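Local structure of putative rhamnosidase (Streptomyces avermitilis, 3W5M) at residues G37-A42 with W93-G98; S41-R46 with G63-D68. The protein releases terminal non-reducing alpha-L-rhamnose by hydrolysis from alpha-L-rhamnosides, including citrus flavonoids and the arabinogalactan-protein gum arabic, and binds L-rhamnose through a calcium-dependent carbohydrate-binding module. All blocks are in the same frame, centred on the assembly; numbering follows the deposited sequence.

Interaction 1 (G37-A42 with W93-G98)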
ATOM      1  N   GLY A  37      -7.293 -18.039  36.231  1.00 33.51           N
ATOM      2  CA  GLY A  37      -8.223 -19.114  35.848  1.00 35.22           C
ATOM      3  C   GLY A  37      -9.661 -18.738  35.507  1.00 36.25           C
ATOM      4  O   GLY A  37     -10.567 -19.533  35.755  1.00 35.86           O
ATOM      5  N   ARG A  38      -9.866 -17.550  34.925  1.00 34.41           N
ATOM      6  CA  ARG A  38     -11.201 -16.994  34.663  1.00 34.48           C
ATOM      7  C   ARG A  38     -11.729 -17.336  33.279  1.00 35.69           C
ATOM      8  O   ARG A  38     -10.996 -17.250  32.288  1.00 33.43           O
ATOM      9  CB  ARG A  38     -11.216 -15.467  34.827  1.00 35.39           C
ATOM     10  CG  ARG A  38     -10.585 -14.928  36.100  1.00 36.93           C
ATOM     11  CD  ARG A  38     -11.097 -15.614  37.359  1.00 38.24           C
ATOM     12  NE  ARG A  38     -12.470 -15.262  37.720  1.00 41.47           N
ATOM     13  CZ  ARG A  38     -12.844 -14.128  38.319  1.00 42.73           C
ATOM     14  NH1 ARG A  38     -11.962 -13.170  38.607  1.00 42.77           N
ATOM     15  NH2 ARG A  38     -14.125 -13.934  38.613  1.00 41.03           N
ATOM     16  N   ARG A  39     -13.002 -17.726  33.226  1.00 34.88           N
ATOM     17  CA  ARG A  39     -13.690 -18.009  31.984  1.00 36.19           C
ATOM     18  C   ARG A  39     -15.034 -17.306  32.020  1.00 36.26           C
ATOM     19  O   ARG A  39     -15.619 -17.120  33.092  1.00 34.53           O
ATOM     20  CB  ARG A  39     -13.958 -19.510  31.825  1.00 39.86           C
ATOM     21  CG  ARG A  39     -12.744 -20.408  31.657  1.00 46.25           C
ATOM     22  CD  ARG A  39     -13.166 -21.870  31.530  1.00 50.62           C
ATOM     23  NE  ARG A  39     -13.975 -22.333  32.665  1.00 53.12           N
ATOM     24  CZ  ARG A  39     -15.297 -22.528  32.634  1.00 57.95           C
ATOM     25  NH1 ARG A  39     -15.995 -22.307  31.525  1.00 57.31           N
ATOM     26  NH2 ARG A  39     -15.932 -22.940  33.723  1.00 56.90           N
ATOM     27  N   GLN A  40     -15.537 -16.947  30.848  1.00 32.86           N
ATOM     28  CA  GLN A  40     -16.881 -16.394  30.728  1.00 30.34           C
ATOM     29  C   GLN A  40     -17.919 -17.510  30.519  1.00 30.53           C
ATOM     30  O   GLN A  40     -17.739 -18.377  29.673  1.00 29.56           O
ATOM     31  CB  GLN A  40     -16.942 -15.388  29.566  1.00 29.51           C
ATOM     32  CG  GLN A  40     -18.333 -14.864  29.238  1.00 25.96           C
ATOM     33  CD  GLN A  40     -18.356 -14.169  27.899  1.00 24.42           C
ATOM     34  OE1 GLN A  40     -17.722 -13.123  27.725  1.00 23.87           O
ATOM     35  NE2 GLN A  40     -19.104 -14.731  26.954  1.00 23.71           N
ATOM     36  N   SER A  41     -19.001 -17.461  31.305  1.00 32.29           N
ATOM     37  CA  SER A  41     -20.141 -18.367  31.141  1.00 32.25           C
ATOM     38  C   SER A  41     -21.293 -17.707  30.388  1.00 28.77           C
ATOM     39  O   SER A  41     -22.060 -18.398  29.712  1.00 31.26           O
ATOM     40  CB  SER A  41     -20.647 -18.932  32.493  1.00 31.14           C
ATOM     41  OG  SER A  41     -20.899 -17.905  33.434  1.00 32.74           O
ATOM     42  N   ALA A  42     -21.423 -16.386  30.510  1.00 30.21           N
ATOM     43  CA  ALA A  42     -22.540 -15.677  29.875  1.00 28.29           C
ATOM     44  C   ALA A  42     -22.191 -14.242  29.583  1.00 27.30           C
ATOM     45  O   ALA A  42     -21.264 -13.708  30.192  1.00 29.08           O
ATOM     46  CB  ALA A  42     -23.776 -15.749  30.782  1.00 28.85           C
ATOM     47  N   TRP A  93     -20.724 -12.789  33.009  1.00 31.24           N
ATOM     48  CA  TRP A  93     -20.723 -13.650  34.178  1.00 37.19           C
ATOM     49  C   TRP A  93     -19.530 -14.600  34.081  1.00 37.74           C
ATOM     50  O   TRP A  93     -19.339 -15.274  33.055  1.00 40.62           O
ATOM     51  CB  TRP A  93     -22.035 -14.444  34.247  1.00 34.78           C
ATOM     52  CG  TRP A  93     -23.231 -13.575  34.596  1.00 36.49           C
ATOM     53  CD1 TRP A  93     -23.840 -13.471  35.826  1.00 37.54           C
ATOM     54  CD2 TRP A  93     -23.959 -12.688  33.716  1.00 35.85           C
ATOM     55  NE1 TRP A  93     -24.883 -12.574  35.762  1.00 37.58           N
ATOM     56  CE2 TRP A  93     -24.978 -12.081  34.484  1.00 35.93           C
ATOM     57  CE3 TRP A  93     -23.849 -12.351  32.356  1.00 34.82           C
ATOM     58  CZ2 TRP A  93     -25.879 -11.147  33.933  1.00 36.31           C
ATOM     59  CZ3 TRP A  93     -24.737 -11.428  31.817  1.00 32.92           C
ATOM     60  CH2 TRP A  93     -25.745 -10.845  32.598  1.00 34.33           C
ATOM     61  N   ASP A  94     -18.719 -14.640  35.139  1.00 36.23           N
ATOM     62  CA  ASP A  94     -17.606 -15.599  35.220  1.00 39.29           C
ATOM     63  C   ASP A  94     -18.141 -17.024  35.398  1.00 38.16           C
ATOM     64  O   ASP A  94     -19.344 -17.220  35.482  1.00 42.34           O
ATOM     65  CB  ASP A  94     -16.613 -15.207  36.324  1.00 38.36           C
ATOM     66  CG  ASP A  94     -17.273 -15.065  37.698  1.00 43.31           C
ATOM     67  OD1 ASP A  94     -18.210 -15.835  38.004  1.00 42.47           O
ATOM     68  OD2 ASP A  94     -16.850 -14.180  38.478  1.00 44.82           O
ATOM     69  N   ALA A  95     -17.255 -18.010  35.471  1.00 39.12           N
ATOM     70  CA  ALA A  95     -17.665 -19.418  35.558  1.00 42.14           C
ATOM     71  C   ALA A  95     -18.389 -19.798  36.865  1.00 43.44           C
ATOM     72  O   ALA A  95     -18.953 -20.880  36.965  1.00 44.88           O
ATOM     73  CB  ALA A  95     -16.470 -20.324  35.329  1.00 39.85           C
ATOM     74  N   ASP A  96     -18.372 -18.911  37.857  1.00 48.56           N
ATOM     75  CA  ASP A  96     -19.120 -19.129  39.104  1.00 52.42           C
ATOM     76  C   ASP A  96     -20.537 -18.575  39.041  1.00 53.06           C
ATOM     77  O   ASP A  96     -21.460 -19.153  39.618  1.00 55.90           O
ATOM     78  CB  ASP A  96     -18.363 -18.542  40.290  1.00 52.25           C
ATOM     79  CG  ASP A  96     -17.063 -19.276  40.556  1.00 56.73           C
ATOM     80  OD1 ASP A  96     -16.993 -20.486  40.246  1.00 59.71           O
ATOM     81  OD2 ASP A  96     -16.108 -18.649  41.066  1.00 58.49           O
ATOM     82  N   GLY A  97     -20.705 -17.463  38.326  1.00 49.86           N
ATOM     83  CA  GLY A  97     -22.016 -16.857  38.124  1.00 46.81           C
ATOM     84  C   GLY A  97     -22.040 -15.403  38.552  1.00 48.98           C
ATOM     85  O   GLY A  97     -23.082 -14.749  38.496  1.00 53.71           O
ATOM     86  N   GLY A  98     -20.893 -14.889  38.986  1.00 45.59           N
ATOM     87  CA  GLY A  98     -20.790 -13.477  39.365  1.00 46.32           C
ATOM     88  C   GLY A  98     -20.677 -12.557  38.157  1.00 45.63           C
ATOM     89  O   GLY A  98     -19.872 -12.800  37.258  1.00 45.81           O
TER
HETATM   90  O   HOH W   1     -14.164 -17.698  36.337  1.00 21.80           O
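R38 and D94 form the charged pair of this contact: NH2 of R38 lies 2.7 Å from OD2 of D94, a salt bridge in which OD2 sits at the edge of the guanidinium, in its plane. The hydrogen-bond component is weak, with an angle of 120° at the hydrogen, and the guanidinium and carboxylate planes are 45° apart. Bends at chi2 and chi3 fold the R38 chain, and NH1 bonds to S33. A water accepts from R38 NE and A95 N.

The other carboxylate oxygen, OD1 of D94, accepts three backbone N-H groups. D96 N, two residues on, makes an Asx turn; G97 N and G98 N add two further bonds. G97 N approaches nearly along the C-O axis, the other two from above the carboxylate plane.

Among backbone bonds, S41 N to W93 O is 2.8 Å and W93 N to A42 O is 3.0 Å. W93 O also takes A42 N in a weak bond of 3.5 Å, so S41 and A42 both face W93: a classic beta bulge in the antiparallel pairing of an immunoglobulin-like sheet. At the bulge the S41 hydroxyl OG donates to D94 O at 2.7 Å, from above the carbonyl plane.

Apolar contact comes from A42 CB, which meets CE3 of the W93 indole at 3.7 Å. Separately, A95 CB packs by van der Waals contact over one face of the R39 guanidinium.

Interaction 2 (S41-R46 with G63-D68)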
ATOM      1  N   SER A  41     -19.001 -17.461  31.305  1.00 32.29           N
ATOM      2  CA  SER A  41     -20.141 -18.367  31.141  1.00 32.25           C
ATOM      3  C   SER A  41     -21.293 -17.707  30.388  1.00 28.77           C
ATOM      4  O   SER A  41     -22.060 -18.398  29.712  1.00 31.26           O
ATOM      5  CB  SER A  41     -20.647 -18.932  32.493  1.00 31.14           C
ATOM      6  OG  SER A  41     -20.899 -17.905  33.434  1.00 32.74           O
ATOM      7  N   ALA A  42     -21.423 -16.386  30.510  1.00 30.21           N
ATOM      8  CA  ALA A  42     -22.540 -15.677  29.875  1.00 28.29           C
ATOM      9  C   ALA A  42     -22.191 -14.242  29.583  1.00 27.30           C
ATOM     10  O   ALA A  42     -21.264 -13.708  30.192  1.00 29.08           O
ATOM     11  CB  ALA A  42     -23.776 -15.749  30.782  1.00 28.85           C
ATOM     12  N   TYR A  43     -22.940 -13.603  28.681  1.00 25.08           N
ATOM     13  CA  TYR A  43     -22.796 -12.159  28.454  1.00 27.04           C
ATOM     14  C   TYR A  43     -24.155 -11.533  28.243  1.00 26.13           C
ATOM     15  O   TYR A  43     -25.122 -12.225  27.962  1.00 29.50           O
ATOM     16  CB  TYR A  43     -21.909 -11.866  27.227  1.00 24.89           C
ATOM     17  CG  TYR A  43     -22.499 -12.337  25.903  1.00 25.79           C
ATOM     18  CD1 TYR A  43     -23.389 -11.524  25.187  1.00 26.48           C
ATOM     19  CD2 TYR A  43     -22.150 -13.574  25.351  1.00 25.33           C
ATOM     20  CE1 TYR A  43     -23.929 -11.933  23.980  1.00 26.28           C
ATOM     21  CE2 TYR A  43     -22.689 -13.987  24.127  1.00 27.21           C
ATOM     22  CZ  TYR A  43     -23.591 -13.165  23.461  1.00 26.47           C
ATOM     23  OH  TYR A  43     -24.132 -13.542  22.248  1.00 27.38           O
ATOM     24  N   GLN A  44     -24.210 -10.218  28.348  1.00 26.77           N
ATOM     25  CA  GLN A  44     -25.409  -9.484  28.022  1.00 28.90           C
ATOM     26  C   GLN A  44     -25.033  -8.176  27.414  1.00 27.41           C
ATOM     27  O   GLN A  44     -24.306  -7.390  28.034  1.00 26.72           O
ATOM     28  CB  GLN A  44     -26.253  -9.224  29.280  1.00 30.64           C
ATOM     29  CG  GLN A  44     -27.434  -8.278  29.067  1.00 31.80           C
ATOM     30  CD  GLN A  44     -28.262  -8.080  30.330  1.00 33.60           C
ATOM     31  OE1 GLN A  44     -27.789  -8.344  31.437  1.00 32.56           O
ATOM     32  NE2 GLN A  44     -29.493  -7.581  30.168  1.00 31.57           N
ATOM     33  N   VAL A  45     -25.573  -7.908  26.218  1.00 26.60           N
ATOM     34  CA  VAL A  45     -25.309  -6.661  25.531  1.00 26.92           C
ATOM     35  C   VAL A  45     -26.542  -5.773  25.495  1.00 26.70           C
ATOM     36  O   VAL A  45     -27.635  -6.239  25.224  1.00 28.56           O
ATOM     37  CB  VAL A  45     -24.811  -6.907  24.081  1.00 25.91           C
ATOM     38  CG1 VAL A  45     -24.677  -5.582  23.329  1.00 25.42           C
ATOM     39  CG2 VAL A  45     -23.514  -7.710  24.087  1.00 27.22           C
ATOM     40  N   ARG A  46     -26.356  -4.497  25.777  1.00 27.76           N
ATOM     41  CA  ARG A  46     -27.436  -3.529  25.586  1.00 29.56           C
ATOM     42  C   ARG A  46     -27.002  -2.457  24.635  1.00 28.02           C
ATOM     43  O   ARG A  46     -25.851  -2.051  24.664  1.00 27.32           O
ATOM     44  CB  ARG A  46     -27.799  -2.866  26.899  1.00 30.63           C
ATOM     45  CG  ARG A  46     -28.436  -3.783  27.906  1.00 34.64           C
ATOM     46  CD  ARG A  46     -28.579  -2.995  29.185  1.00 37.40           C
ATOM     47  NE  ARG A  46     -29.487  -3.658  30.107  1.00 42.88           N
ATOM     48  CZ  ARG A  46     -29.719  -3.235  31.342  1.00 39.07           C
ATOM     49  NH1 ARG A  46     -29.101  -2.151  31.815  1.00 37.22           N
ATOM     50  NH2 ARG A  46     -30.560  -3.915  32.099  1.00 39.27           N
ATOM     51  N   GLY A  63     -30.515  -9.733  26.535  1.00 33.99           N
ATOM     52  CA  GLY A  63     -30.659 -10.514  27.769  1.00 36.48           C
ATOM     53  C   GLY A  63     -29.405 -11.345  28.054  1.00 37.33           C
ATOM     54  O   GLY A  63     -28.408 -11.269  27.316  1.00 37.55           O
ATOM     55  N   LYS A  64     -29.443 -12.147  29.114  1.00 38.41           N
ATOM     56  CA  LYS A  64     -28.290 -12.983  29.493  1.00 37.55           C
ATOM     57  C   LYS A  64     -28.137 -14.157  28.524  1.00 36.33           C
ATOM     58  O   LYS A  64     -29.007 -15.012  28.429  1.00 37.07           O
ATOM     59  CB  LYS A  64     -28.418 -13.474  30.945  1.00 37.67           C
ATOM     60  CG  LYS A  64     -27.250 -14.315  31.445  1.00 38.79           C
ATOM     61  CD  LYS A  64     -27.456 -14.728  32.903  1.00 39.02           C
ATOM     62  CE  LYS A  64     -26.261 -15.518  33.415  1.00 43.30           C
ATOM     63  NZ  LYS A  64     -26.219 -15.620  34.900  1.00 46.52           N
ATOM     64  N   VAL A  65     -27.020 -14.185  27.794  1.00 35.57           N
ATOM     65  CA  VAL A  65     -26.788 -15.212  26.784  1.00 32.14           C
ATOM     66  C   VAL A  65     -25.697 -16.150  27.268  1.00 34.96           C
ATOM     67  O   VAL A  65     -24.579 -15.718  27.588  1.00 33.81           O
ATOM     68  CB  VAL A  65     -26.402 -14.612  25.403  1.00 32.32           C
ATOM     69  CG1 VAL A  65     -26.332 -15.692  24.342  1.00 31.72           C
ATOM     70  CG2 VAL A  65     -27.379 -13.532  24.972  1.00 30.73           C
ATOM     71  N   VAL A  66     -26.032 -17.438  27.334  1.00 35.04           N
ATOM     72  CA  VAL A  66     -25.106 -18.475  27.816  1.00 36.52           C
ATOM     73  C   VAL A  66     -24.142 -18.827  26.685  1.00 37.92           C
ATOM     74  O   VAL A  66     -24.543 -19.404  25.671  1.00 35.42           O
ATOM     75  CB  VAL A  66     -25.874 -19.732  28.312  1.00 40.07           C
ATOM     76  CG1 VAL A  66     -24.911 -20.821  28.765  1.00 38.81           C
ATOM     77  CG2 VAL A  66     -26.834 -19.353  29.440  1.00 36.59           C
ATOM     78  N   SER A  67     -22.876 -18.447  26.856  1.00 33.51           N
ATOM     79  CA  SER A  67     -21.865 -18.521  25.795  1.00 33.90           C
ATOM     80  C   SER A  67     -20.525 -18.133  26.398  1.00 32.90           C
ATOM     81  O   SER A  67     -20.476 -17.303  27.316  1.00 34.02           O
ATOM     82  CB  SER A  67     -22.193 -17.528  24.661  1.00 33.85           C
ATOM     83  OG  SER A  67     -21.141 -17.492  23.698  1.00 33.61           O
ATOM     84  N   ASP A  68     -19.448 -18.733  25.903  1.00 32.74           N
ATOM     85  CA  ASP A  68     -18.110 -18.264  26.254  1.00 32.52           C
ATOM     86  C   ASP A  68     -17.506 -17.356  25.176  1.00 31.62           C
ATOM     87  O   ASP A  68     -16.309 -17.082  25.211  1.00 31.41           O
ATOM     88  CB  ASP A  68     -17.158 -19.431  26.578  1.00 36.75           C
ATOM     89  CG  ASP A  68     -16.902 -20.353  25.388  1.00 41.70           C
ATOM     90  OD1 ASP A  68     -17.265 -20.022  24.237  1.00 43.08           O
ATOM     91  OD2 ASP A  68     -16.321 -21.437  25.606  1.00 46.22           O
TER
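The Y43 ring carries V65 over one face and S67 at its edge. The two residues on the ring belong to the partner side of an antiparallel hairpin, strands 40-48 and 60-66 with the residues that follow, in the immunoglobulin-like N-terminal domain. V65 CB stands 3.7 Å above the ring plane, offset toward the rim, a CH-pi contact whose line to the ring centroid is 18° off the normal. At the edge, S67 OG lies in the ring plane, while S67 CB approaches CE2 of Y43 to 3.6 Å; OG itself bonds to the backbone N of D69. The Y43 and V65 side chains lie side by side, pointing the same way. The ring also meets that of W29, their planes about 50° apart.

In the backbone, Y43 and V65 are a hydrogen-bonded pair: V65 N reaches Y43 O at 2.7 Å, nearly straight at 172°, and Y43 N returns a bond to V65 O. S67 N to S41 O at 3.0 Å extends the ladder beyond the non-hydrogen-bonded pair of A42 and V66. An alanine at Y43 would probably leave these backbone bonds in place but strip V65 and S67 of their aromatic partner, opening a gap beside the valine.

K64 extends its chain across A42, with CE 3.6 Å from the methyl CB, and its ammonium end makes a cation-pi contact with W93. At Q44 the aliphatic carbons pack on the G63 backbone, while the amide is held by outside partners, NE2 by D61 and OE1 by R91. Here both CB and CG of Q44 lie 3.6 Å from the carbonyl oxygen O of G63.

Overall arrangement
The two contacts lie on the same four-stranded antiparallel sheet, ordered 60-66, 40-48, 85-94, 106-110, with their centres about 10 Å apart. Strand 40-48 is central to both: interaction 1 joins its beginning to the end of strand 85-94, and interaction 2 joins it to the edge strand 60-66. S41 and A42 belong to both, so it is around this short piece of chain that strand 40-48 is tied to both its neighbours in the sheet of the N-terminal immunoglobulin-like domain. Along the sequence, 37-42 and 41-46 come first, then 63-68, then 93-98. Q40 NE2 also reaches S67 O, a probable direct hydrogen bond between the contacts. Both lie away from the rhamnose and calcium sites.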